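Local coordinates for protein HTH-type transcriptional activator AmpR (Pseudomonas aeruginosa PAO1, PDB 5MMH) that activates transcription of the beta-lactamase gene ampC by binding its promoter, and recognizes cell-wall-derived muropeptides through the effector-binding domain that forms this chain, at residues E80-V85 / E176-S181; H96-L101 / P116-A121. All coordinates share one frame; numbering follows the deposited sequence.

Both contacts lie in the LysR-type effector-binding domain, the part of AmpR that recognizes muropeptides. Contact 1 pairs the chain at 80-85, on strand 73-86, with the approach to strand 181-187. Contact 2 packs the loop and 3-10 segment at 96-101 on helix 114-121. Along the sequence, contact 2 is nested inside the loop that contact 1 closes. Their centres are 14 Å apart. Trp118 joins them: its CD1 lies 3.7 Å from Val177 CG1, and its CZ2 lies 3.5 Å from Val85 CG2. Ala121 CB also packs on Glu176 O at 3.4 Å. Helix 114-121 therefore touches both segments of contact 1.

Contact 1: residues E80-V85 / E176-S181; sequences EAPLTV and EVSTGS
Two short antiparallel ladders, one residue out of register, join strand 73-86 to the loop leading into strand 181-187, its neighbour in the mixed sheet of the LysR-type effector-binding domain. Leu83 and Val177 form a hydrogen-bonded pair. Leu83 N gives its hydrogen to Val177 O at 2.8 Å, nearly straight (172°). Val177 N returns a more bent bond to Leu83 O at 3.1 Å. Glu80 and Ser181 form the non-hydrogen-bonded pair; beside it, Ala81 N reaches a lone pair of Gly180 O in the carbonyl plane, at 3.2 Å. Pro82 has no N-H to give, and its CA rests 3.4 Å from Val177 O. Between the ladders a water donates to Ala81 O at a short 2.4 Å and accepts from Thr179 N at 2.8 Å. One side-chain bond is added, between two exposed residues. The extended chain of Glu80 brings OE1 to Ser178 OG, which donates at 2.9 Å nearly along the C-O axis. Glu176 lies alongside Pro82, with OE1 3.5 Å from Pro82 CB; its OE2 forms a salt bridge with Arg171. The Leu83 side chain packs across Thr179 at about a right angle. The join is thus mainly backbone chemistry, with water satisfying polar groups where the strand pairing lapses.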
loop_
_atom_site.group_PDB
_atom_site.type_symbol
_atom_site.label_atom_id
_atom_site.label_comp_id
_atom_site.label_asym_id
_atom_site.label_seq_id
_atom_site.Cartn_x
_atom_site.Cartn_y
_atom_site.Cartn_z
ATOM N N GLU A 80 15.612 -14.072 0.787
ATOM C CA GLU A 80 15.593 -13.343 -0.480
ATOM C C GLU A 80 14.170 -13.153 -0.995
ATOM O O GLU A 80 13.287 -13.991 -0.787
ATOM C CB GLU A 80 16.373 -14.098 -1.573
ATOM C CG GLU A 80 17.881 -14.113 -1.487
ATOM C CD GLU A 80 18.527 -14.982 -2.583
ATOM O OE1 GLU A 80 18.494 -14.567 -3.762
ATOM O OE2 GLU A 80 19.052 -16.084 -2.274
ATOM N N ALA A 81 13.955 -12.065 -1.723
ATOM C CA ALA A 81 12.687 -11.850 -2.423
ATOM C C ALA A 81 13.009 -11.487 -3.863
ATOM O O ALA A 81 13.048 -10.303 -4.220
ATOM C CB ALA A 81 11.836 -10.773 -1.747
ATOM N N PRO A 82 13.252 -12.483 -4.717
ATOM C CA PRO A 82 13.535 -12.185 -6.119
ATOM C C PRO A 82 12.318 -11.569 -6.777
ATOM O O PRO A 82 11.173 -11.874 -6.434
ATOM C CB PRO A 82 13.855 -13.555 -6.731
ATOM C CG PRO A 82 14.019 -14.479 -5.570
ATOM C CD PRO A 82 13.175 -13.933 -4.478
ATOM N N LEU A 83 12.586 -10.702 -7.737
ATOM C CA LEU A 83 11.558 -9.954 -8.443
ATOM C C LEU A 83 11.211 -10.644 -9.758
ATOM O O LEU A 83 12.100 -11.113 -10.477
ATOM C CB LEU A 83 12.039 -8.530 -8.723
ATOM C CG LEU A 83 12.347 -7.651 -7.516
ATOM C CD1 LEU A 83 12.660 -6.229 -7.953
ATOM C CD2 LEU A 83 11.172 -7.663 -6.554
ATOM N N THR A 84 9.919 -10.686 -10.079
ATOM C CA THR A 84 9.475 -11.215 -11.359
ATOM C C THR A 84 8.354 -10.345 -11.917
ATOM O O THR A 84 7.750 -9.536 -11.209
ATOM C CB THR A 84 9.015 -12.676 -11.228
ATOM O OG1 THR A 84 9.144 -13.320 -12.496
ATOM C CG2 THR A 84 7.557 -12.765 -10.750
ATOM N N VAL A 85 8.072 -10.537 -13.204
ATOM C CA VAL A 85 6.988 -9.831 -13.881
ATOM C C VAL A 85 5.650 -10.431 -13.467
ATOM O O VAL A 85 5.460 -11.651 -13.533
ATOM C CB VAL A 85 7.175 -9.895 -15.403
ATOM C CG1 VAL A 85 5.895 -9.530 -16.099
ATOM C CG2 VAL A 85 8.309 -8.973 -15.846
ATOM N N GLU A 176 13.699 -14.455 -13.117
ATOM C CA GLU A 176 13.766 -13.683 -11.879
ATOM C C GLU A 176 15.040 -12.855 -11.868
ATOM O O GLU A 176 15.973 -13.101 -12.635
ATOM C CB GLU A 176 13.792 -14.570 -10.626
ATOM C CG GLU A 176 12.663 -15.526 -10.444
ATOM C CD GLU A 176 12.833 -16.341 -9.190
ATOM O OE1 GLU A 176 13.979 -16.417 -8.696
ATOM O OE2 GLU A 176 11.837 -16.912 -8.696
ATOM N N VAL A 177 15.094 -11.907 -10.938
ATOM C CA VAL A 177 16.326 -11.204 -10.607
ATOM C C VAL A 177 16.328 -10.933 -9.112
ATOM O O VAL A 177 15.307 -10.539 -8.535
ATOM C CB VAL A 177 16.478 -9.901 -11.416
ATOM C CG1 VAL A 177 15.259 -8.960 -11.191
ATOM C CG2 VAL A 177 17.773 -9.215 -11.059
ATOM N N SER A 178 17.482 -11.143 -8.490
ATOM C CA SER A 178 17.661 -11.018 -7.048
ATOM C C SER A 178 18.235 -9.644 -6.758
ATOM O O SER A 178 19.412 -9.393 -7.023
ATOM C CB SER A 178 18.603 -12.105 -6.521
ATOM O OG SER A 178 17.948 -13.347 -6.330
ATOM N N THR A 179 17.422 -8.748 -6.213
ATOM C CA THR A 179 17.915 -7.417 -5.890
ATOM C C THR A 179 17.958 -7.126 -4.398
ATOM O O THR A 179 18.640 -6.180 -3.999
ATOM C CB THR A 179 17.057 -6.344 -6.568
ATOM O OG1 THR A 179 15.736 -6.376 -6.019
ATOM C CG2 THR A 179 16.980 -6.605 -8.057
ATOM N N GLY A 180 17.260 -7.903 -3.576
ATOM C CA GLY A 180 17.221 -7.620 -2.155
ATOM C C GLY A 180 16.574 -8.743 -1.379
ATOM O O GLY A 180 16.096 -9.731 -1.942
ATOM N N SER A 181 16.575 -8.572 -0.057
ATOM C CA SER A 181 16.033 -9.522 0.892
ATOM C C SER A 181 15.164 -8.761 1.878
ATOM O O SER A 181 15.186 -7.534 1.925
ATOM C CB SER A 181 17.149 -10.254 1.654
ATOM O OG SER A 181 18.026 -10.905 0.760
HETATM O O HOH W 1 14.856 -8.860 -4.984
#

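Contact 2: residues H96-L101 / P116-A121; sequences HSPADL and PLWFQA
Helix 114-121 of the LysR-type effector-binding domain packs here against a 3-10 segment that includes residues 98-101, in the connection between helix 89-93 and strand 106-109. The contact is apolar and small. Leu101 is central to it, since its CD1 methyl meets both aromatic rings. Its CG is anti to the carbonyl carbon (chi1 -77°). CD1 lies 3.5 Å from Trp118 CZ3 and 3.7 Å from Phe119 CE1. The leucine side chain crosses the tryptophan at about a right angle and the phenylalanine obliquely. Pro98 adds its CB, 4.0 Å from Trp118 CH2, so the far end of the benzo ring receives both residues.

The two aromatic residues are neighbours on the helix but leave it differently. Trp118 has CG anti to the backbone N (chi1 -177°), which sends the indole toward the 3-10 segment. Phe119 has CG beside its own backbone N (chi1 -81°), and only the outer part of its ring reaches Leu101. Phe119 CD1 sits at the indole edge, in plane. The fold places the 3-10 segment and the helix on either side of strand 106-109 in the sequence. Leu101 N bonds to Pro98 O at 3.1 Å, within the segment that presents both residues to the helix. Asp100 OD1 accepts from His96 N at 2.9 Å, using its anti lone pair. Trp118 NE1 donates to Thr175 O, so the indole is also tied to the chain just before 176-181.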
loop_
_atom_site.group_PDB
_atom_site.type_symbol
_atom_site.label_atom_id
_atom_site.label_comp_id
_atom_site.label_asym_id
_atom_site.label_seq_id
_atom_site.Cartn_x
_atom_site.Cartn_y
_atom_site.Cartn_z
ATOM N N HIS A 96 4.216 -12.722 -25.431
ATOM C CA HIS A 96 4.834 -13.951 -25.913
ATOM C C HIS A 96 6.317 -14.023 -25.602
ATOM O O HIS A 96 6.825 -15.093 -25.265
ATOM C CB HIS A 96 4.616 -14.097 -27.429
ATOM C CG HIS A 96 3.237 -13.721 -27.881
ATOM N ND1 HIS A 96 3.005 -12.907 -28.971
ATOM C CD2 HIS A 96 2.017 -14.041 -27.386
ATOM C CE1 HIS A 96 1.704 -12.744 -29.128
ATOM N NE2 HIS A 96 1.081 -13.420 -28.178
ATOM N N SER A 97 7.023 -12.912 -25.705
ATOM C CA SER A 97 8.416 -12.802 -25.313
ATOM C C SER A 97 8.563 -11.580 -24.421
ATOM O O SER A 97 7.756 -10.646 -24.498
ATOM C CB SER A 97 9.330 -12.669 -26.540
ATOM O OG SER A 97 9.127 -11.420 -27.186
ATOM N N PRO A 98 9.583 -11.557 -23.554
ATOM C CA PRO A 98 9.843 -10.349 -22.755
ATOM C C PRO A 98 10.012 -9.084 -23.587
ATOM O O PRO A 98 9.866 -7.981 -23.050
ATOM C CB PRO A 98 11.138 -10.695 -22.017
ATOM C CG PRO A 98 11.089 -12.192 -21.890
ATOM C CD PRO A 98 10.449 -12.682 -23.162
ATOM N N ALA A 99 10.320 -9.219 -24.885
ATOM C CA ALA A 99 10.472 -8.039 -25.736
ATOM C C ALA A 99 9.152 -7.296 -25.921
ATOM O O ALA A 99 9.151 -6.070 -26.097
ATOM C CB ALA A 99 11.062 -8.439 -27.088
ATOM N N ASP A 100 8.025 -8.018 -25.865
ATOM C CA ASP A 100 6.701 -7.399 -25.919
ATOM C C ASP A 100 6.432 -6.436 -24.766
ATOM O O ASP A 100 5.461 -5.670 -24.828
ATOM C CB ASP A 100 5.612 -8.478 -25.913
ATOM C CG ASP A 100 5.616 -9.335 -27.164
ATOM O OD1 ASP A 100 5.135 -10.485 -27.087
ATOM O OD2 ASP A 100 6.071 -8.856 -28.225
ATOM N N LEU A 101 7.239 -6.471 -23.705
ATOM C CA LEU A 101 6.911 -5.697 -22.513
ATOM C C LEU A 101 6.937 -4.199 -22.775
ATOM O O LEU A 101 6.243 -3.446 -22.082
ATOM C CB LEU A 101 7.873 -6.036 -21.383
ATOM C CG LEU A 101 7.598 -7.356 -20.681
ATOM C CD1 LEU A 101 8.807 -7.695 -19.839
ATOM C CD2 LEU A 101 6.352 -7.241 -19.824
ATOM N N PRO A 116 15.818 -2.473 -15.530
ATOM C CA PRO A 116 17.009 -2.833 -16.317
ATOM C C PRO A 116 17.690 -4.087 -15.801
ATOM O O PRO A 116 18.127 -4.918 -16.605
ATOM C CB PRO A 116 17.910 -1.591 -16.206
ATOM C CG PRO A 116 17.327 -0.751 -15.144
ATOM C CD PRO A 116 15.867 -1.069 -15.089
ATOM N N LEU A 117 17.757 -4.279 -14.484
ATOM C CA LEU A 117 18.357 -5.506 -13.962
ATOM C C LEU A 117 17.590 -6.730 -14.423
ATOM O O LEU A 117 18.193 -7.740 -14.797
ATOM C CB LEU A 117 18.423 -5.467 -12.439
ATOM C CG LEU A 117 19.661 -4.750 -11.890
ATOM C CD1 LEU A 117 19.631 -4.654 -10.375
ATOM C CD2 LEU A 117 20.914 -5.473 -12.359
ATOM N N TRP A 118 16.255 -6.650 -14.428
ATOM C CA TRP A 118 15.466 -7.810 -14.818
ATOM C C TRP A 118 15.597 -8.098 -16.305
ATOM O O TRP A 118 15.685 -9.265 -16.704
ATOM C CB TRP A 118 14.002 -7.608 -14.461
ATOM C CG TRP A 118 13.152 -8.814 -14.774
ATOM C CD1 TRP A 118 12.849 -9.837 -13.924
ATOM C CD2 TRP A 118 12.482 -9.108 -16.008
ATOM N NE1 TRP A 118 12.037 -10.748 -14.546
ATOM C CE2 TRP A 118 11.793 -10.324 -15.827
ATOM C CE3 TRP A 118 12.388 -8.457 -17.246
ATOM C CZ2 TRP A 118 11.034 -10.913 -16.840
ATOM C CZ3 TRP A 118 11.628 -9.045 -18.258
ATOM C CH2 TRP A 118 10.961 -10.253 -18.045
ATOM N N PHE A 119 15.575 -7.055 -17.141
ATOM C CA PHE A 119 15.749 -7.261 -18.576
ATOM C C PHE A 119 17.069 -7.973 -18.858
ATOM O O PHE A 119 17.118 -8.928 -19.640
ATOM C CB PHE A 119 15.672 -5.923 -19.321
ATOM C CG PHE A 119 14.257 -5.444 -19.579
ATOM C CD1 PHE A 119 13.267 -6.330 -19.986
ATOM C CD2 PHE A 119 13.915 -4.112 -19.397
ATOM C CE1 PHE A 119 11.961 -5.894 -20.213
ATOM C CE2 PHE A 119 12.615 -3.663 -19.625
ATOM C CZ PHE A 119 11.633 -4.554 -20.031
ATOM N N GLN A 120 18.148 -7.528 -18.210
ATOM C CA GLN A 120 19.417 -8.241 -18.281
ATOM C C GLN A 120 19.227 -9.720 -17.994
ATOM O O GLN A 120 19.527 -10.575 -18.831
ATOM C CB GLN A 120 20.394 -7.649 -17.283
ATOM C CG GLN A 120 21.122 -6.442 -17.752
ATOM C CD GLN A 120 22.333 -6.219 -16.893
ATOM O OE1 GLN A 120 22.611 -7.012 -15.982
ATOM N NE2 GLN A 120 23.069 -5.152 -17.169
ATOM N N ALA A 121 18.704 -10.037 -16.810
ATOM C CA ALA A 121 18.485 -11.431 -16.445
ATOM C C ALA A 121 17.688 -12.186 -17.504
ATOM O O ALA A 121 17.837 -13.405 -17.642
ATOM C CB ALA A 121 17.783 -11.508 -15.093
#